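Local structure of bifunctional endomannanase/endoglucanase (Caldanaerobius polysaccharolyticus, 3W0K) at residues Y113-F118 with I156-A161. The protein probably hydrolyses beta-linked mannan and glucan chains, as a bifunctional endomannanase and endoglucanase of glycoside hydrolase family 5. Numbering follows the deposited sequence.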
ATOM      1  N   TYR A 113     -11.004 -14.232 -10.894  1.00 11.13           N
ATOM      2  CA  TYR A 113     -12.412 -14.334 -10.515  1.00 12.04           C
ATOM      3  C   TYR A 113     -12.758 -13.346  -9.399  1.00 12.64           C
ATOM      4  O   TYR A 113     -13.811 -12.708  -9.445  1.00 11.95           O
ATOM      5  CB  TYR A 113     -12.745 -15.768 -10.090  1.00 12.10           C
ATOM      6  CG  TYR A 113     -14.108 -15.938  -9.453  1.00 13.02           C
ATOM      7  CD1 TYR A 113     -15.274 -15.854 -10.213  1.00 15.64           C
ATOM      8  CD2 TYR A 113     -14.228 -16.185  -8.085  1.00 14.55           C
ATOM      9  CE1 TYR A 113     -16.528 -16.010  -9.623  1.00 16.06           C
ATOM     10  CE2 TYR A 113     -15.473 -16.342  -7.490  1.00 16.38           C
ATOM     11  CZ  TYR A 113     -16.617 -16.253  -8.261  1.00 17.15           C
ATOM     12  OH  TYR A 113     -17.847 -16.394  -7.661  1.00 19.71           O
ATOM     13  N   GLN A 114     -11.866 -13.211  -8.415  1.00 12.64           N
ATOM     14  CA  GLN A 114     -12.069 -12.286  -7.295  1.00 14.81           C
ATOM     15  C   GLN A 114     -12.233 -10.873  -7.833  1.00 13.51           C
ATOM     16  O   GLN A 114     -13.156 -10.151  -7.449  1.00 12.49           O
ATOM     17  CB  GLN A 114     -10.856 -12.272  -6.358  1.00 18.90           C
ATOM     18  CG  GLN A 114     -10.405 -13.612  -5.828  1.00 25.45           C
ATOM     19  CD  GLN A 114     -11.339 -14.185  -4.797  1.00 26.77           C
ATOM     20  OE1 GLN A 114     -12.036 -15.164  -5.052  1.00 30.48           O
ATOM     21  NE2 GLN A 114     -11.345 -13.590  -3.614  1.00 26.44           N
ATOM     22  N   TRP A 115     -11.311 -10.477  -8.705  1.00 12.02           N
ATOM     23  CA  TRP A 115     -11.344  -9.145  -9.286  1.00 10.45           C
ATOM     24  C   TRP A 115     -12.547  -8.912 -10.185  1.00 10.06           C
ATOM     25  O   TRP A 115     -13.069  -7.802 -10.242  1.00 11.39           O
ATOM     26  CB  TRP A 115     -10.020  -8.823  -9.982  1.00 11.18           C
ATOM     27  CG  TRP A 115      -8.989  -8.370  -8.990  1.00  8.52           C
ATOM     28  CD1 TRP A 115      -7.763  -8.929  -8.755  1.00  8.15           C
ATOM     29  CD2 TRP A 115      -9.118  -7.282  -8.061  1.00  8.83           C
ATOM     30  NE1 TRP A 115      -7.125  -8.260  -7.734  1.00  8.11           N
ATOM     31  CE2 TRP A 115      -7.935  -7.246  -7.291  1.00  8.94           C
ATOM     32  CE3 TRP A 115     -10.125  -6.340  -7.800  1.00  9.65           C
ATOM     33  CZ2 TRP A 115      -7.726  -6.301  -6.277  1.00  8.70           C
ATOM     34  CZ3 TRP A 115      -9.921  -5.402  -6.791  1.00  9.05           C
ATOM     35  CH2 TRP A 115      -8.728  -5.390  -6.042  1.00  8.59           C
ATOM     36  N   GLU A 116     -13.012  -9.963 -10.854  1.00 10.02           N
ATOM     37  CA  GLU A 116     -14.193  -9.833 -11.699  1.00  9.88           C
ATOM     38  C   GLU A 116     -15.408  -9.608 -10.803  1.00 10.41           C
ATOM     39  O   GLU A 116     -16.313  -8.851 -11.155  1.00 10.93           O
ATOM     40  CB  GLU A 116     -14.386 -11.078 -12.562  1.00 10.54           C
ATOM     41  CG  GLU A 116     -13.373 -11.199 -13.688  1.00 12.85           C
ATOM     42  CD  GLU A 116     -13.565 -12.454 -14.519  1.00 15.53           C
ATOM     43  OE1 GLU A 116     -13.832 -13.527 -13.937  1.00 17.80           O
ATOM     44  OE2 GLU A 116     -13.442 -12.368 -15.757  1.00 18.36           O
ATOM     45  N   LEU A 117     -15.415 -10.257  -9.638  1.00 10.82           N
ATOM     46  CA  LEU A 117     -16.503 -10.103  -8.671  1.00 10.96           C
ATOM     47  C   LEU A 117     -16.617  -8.643  -8.249  1.00 11.18           C
ATOM     48  O   LEU A 117     -17.704  -8.067  -8.279  1.00 10.40           O
ATOM     49  CB  LEU A 117     -16.259 -10.958  -7.428  1.00 13.85           C
ATOM     50  CG  LEU A 117     -16.461 -12.467  -7.516  1.00 16.65           C
ATOM     51  CD1 LEU A 117     -16.039 -13.092  -6.199  1.00 17.81           C
ATOM     52  CD2 LEU A 117     -17.919 -12.785  -7.826  1.00 20.35           C
ATOM     53  N   PHE A 118     -15.489  -8.044  -7.874  1.00 10.74           N
ATOM     54  CA  PHE A 118     -15.480  -6.648  -7.456  1.00  9.80           C
ATOM     55  C   PHE A 118     -15.791  -5.707  -8.614  1.00  9.65           C
ATOM     56  O   PHE A 118     -16.490  -4.710  -8.436  1.00 10.45           O
ATOM     57  CB  PHE A 118     -14.145  -6.290  -6.791  1.00  9.99           C
ATOM     58  CG  PHE A 118     -13.927  -6.982  -5.476  1.00 11.41           C
ATOM     59  CD1 PHE A 118     -14.941  -7.031  -4.522  1.00 11.68           C
ATOM     60  CD2 PHE A 118     -12.713  -7.600  -5.192  1.00 11.37           C
ATOM     61  CE1 PHE A 118     -14.749  -7.685  -3.307  1.00 12.05           C
ATOM     62  CE2 PHE A 118     -12.510  -8.256  -3.982  1.00 12.62           C
ATOM     63  CZ  PHE A 118     -13.529  -8.300  -3.036  1.00 12.72           C
ATOM     64  N   ILE A 156      -1.740  -8.330 -17.044  1.00 10.35           N
ATOM     65  CA  ILE A 156      -2.469  -8.023 -18.273  1.00 10.79           C
ATOM     66  C   ILE A 156      -3.778  -8.812 -18.346  1.00 10.99           C
ATOM     67  O   ILE A 156      -4.824  -8.257 -18.696  1.00 11.25           O
ATOM     68  CB  ILE A 156      -1.584  -8.277 -19.516  1.00  9.88           C
ATOM     69  CG1 ILE A 156      -0.463  -7.233 -19.567  1.00 13.20           C
ATOM     70  CG2 ILE A 156      -2.417  -8.209 -20.794  1.00 12.17           C
ATOM     71  CD1 ILE A 156       0.626  -7.544 -20.576  1.00 14.18           C
ATOM     72  N   ARG A 157      -3.736 -10.086 -17.959  1.00  9.76           N
ATOM     73  CA  ARG A 157      -4.937 -10.914 -17.970  1.00  9.29           C
ATOM     74  C   ARG A 157      -5.983 -10.343 -17.010  1.00  9.71           C
ATOM     75  O   ARG A 157      -7.160 -10.241 -17.349  1.00  9.90           O
ATOM     76  CB  ARG A 157      -4.613 -12.356 -17.561  1.00 10.29           C
ATOM     77  CG  ARG A 157      -5.854 -13.231 -17.507  1.00 12.42           C
ATOM     78  CD  ARG A 157      -5.612 -14.604 -16.910  1.00 11.16           C
ATOM     79  NE  ARG A 157      -6.888 -15.294 -16.745  1.00 11.99           N
ATOM     80  CZ  ARG A 157      -7.081 -16.381 -16.004  1.00 12.27           C
ATOM     81  NH1 ARG A 157      -6.071 -16.936 -15.340  1.00 12.45           N
ATOM     82  NH2 ARG A 157      -8.303 -16.886 -15.891  1.00 12.78           N
ATOM     83  N   THR A 158      -5.538  -9.963 -15.816  1.00  9.55           N
ATOM     84  CA  THR A 158      -6.427  -9.421 -14.793  1.00  9.19           C
ATOM     85  C   THR A 158      -7.014  -8.070 -15.197  1.00  9.97           C
ATOM     86  O   THR A 158      -8.214  -7.840 -15.035  1.00 10.84           O
ATOM     87  CB  THR A 158      -5.694  -9.312 -13.442  1.00  9.42           C
ATOM     88  OG1 THR A 158      -5.113 -10.582 -13.119  1.00 10.24           O
ATOM     89  CG2 THR A 158      -6.667  -8.930 -12.333  1.00 10.90           C
ATOM     90  N   VAL A 159      -6.168  -7.197 -15.735  1.00  9.41           N
ATOM     91  CA  VAL A 159      -6.586  -5.870 -16.182  1.00  9.98           C
ATOM     92  C   VAL A 159      -7.630  -5.982 -17.294  1.00 10.12           C
ATOM     93  O   VAL A 159      -8.641  -5.276 -17.280  1.00 11.32           O
ATOM     94  CB  VAL A 159      -5.373  -5.041 -16.661  1.00 10.33           C
ATOM     95  CG1 VAL A 159      -5.826  -3.813 -17.441  1.00 10.26           C
ATOM     96  CG2 VAL A 159      -4.540  -4.608 -15.459  1.00 10.69           C
ATOM     97  N   GLU A 160      -7.398  -6.894 -18.235  1.00 10.12           N
ATOM     98  CA  GLU A 160      -8.336  -7.095 -19.334  1.00 10.39           C
ATOM     99  C   GLU A 160      -9.667  -7.657 -18.840  1.00 11.60           C
ATOM    100  O   GLU A 160     -10.731  -7.275 -19.333  1.00 12.48           O
ATOM    101  CB  GLU A 160      -7.722  -8.002 -20.402  1.00 12.34           C
ATOM    102  CG  GLU A 160      -6.616  -7.318 -21.207  1.00 16.80           C
ATOM    103  CD  GLU A 160      -6.014  -8.200 -22.292  1.00 20.63           C
ATOM    104  OE1 GLU A 160      -6.346  -9.404 -22.358  1.00 24.65           O
ATOM    105  OE2 GLU A 160      -5.194  -7.682 -23.081  1.00 23.93           O
ATOM    106  N   ALA A 161      -9.610  -8.537 -17.844  1.00 10.96           N
ATOM    107  CA  ALA A 161     -10.820  -9.132 -17.283  1.00 10.11           C
ATOM    108  C   ALA A 161     -11.663  -8.070 -16.575  1.00 11.33           C
ATOM    109  O   ALA A 161     -12.886  -8.045 -16.707  1.00 12.31           O
ATOM    110  CB  ALA A 161     -10.461 -10.257 -16.322  1.00  9.91           C
TER
HETATM  111  O   HOH W   1     -14.125 -10.314 -17.479  1.00 15.43           O
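The CD1 corner of the W115 indole meets the methyl of T158 obliquely, W115 CD1 lying 3.7 Å from T158 CG2. T158 can offer that methyl because CG2 stands anti to its own backbone N (chi1 -53° for OG1), while OG1 turns back to the carbonyl of L154 one helical turn earlier. A threonine thus suits a buried helix face: its hydroxyl is satisfied within its own helix and its methyl is left for packing. The indole brings a broad apolar surface, and its NE1 is hydrogen-bonded to L134 O. One turn further along, the small methyl of A161 is consistent with the close approach of the helices, the CA atoms of E116 and A161 being 6.6 Å apart. E116 reaches over with an extended chain (chi2 179°) in van der Waals packing, E116 CG 4.0 Å and E116 OE2 3.7 Å from A161 CB. A water donates to both E116 OE2 (2.8 Å) and A161 O (2.7 Å), bridging the helices where both residues are partly exposed, so a carboxylate can keep its water. The contact joins neighbouring helices 105-121 and 148-165 outside the TIM barrel, with W115 also packing inward on F132 of strand 130-133 and L83 of strand 78-83.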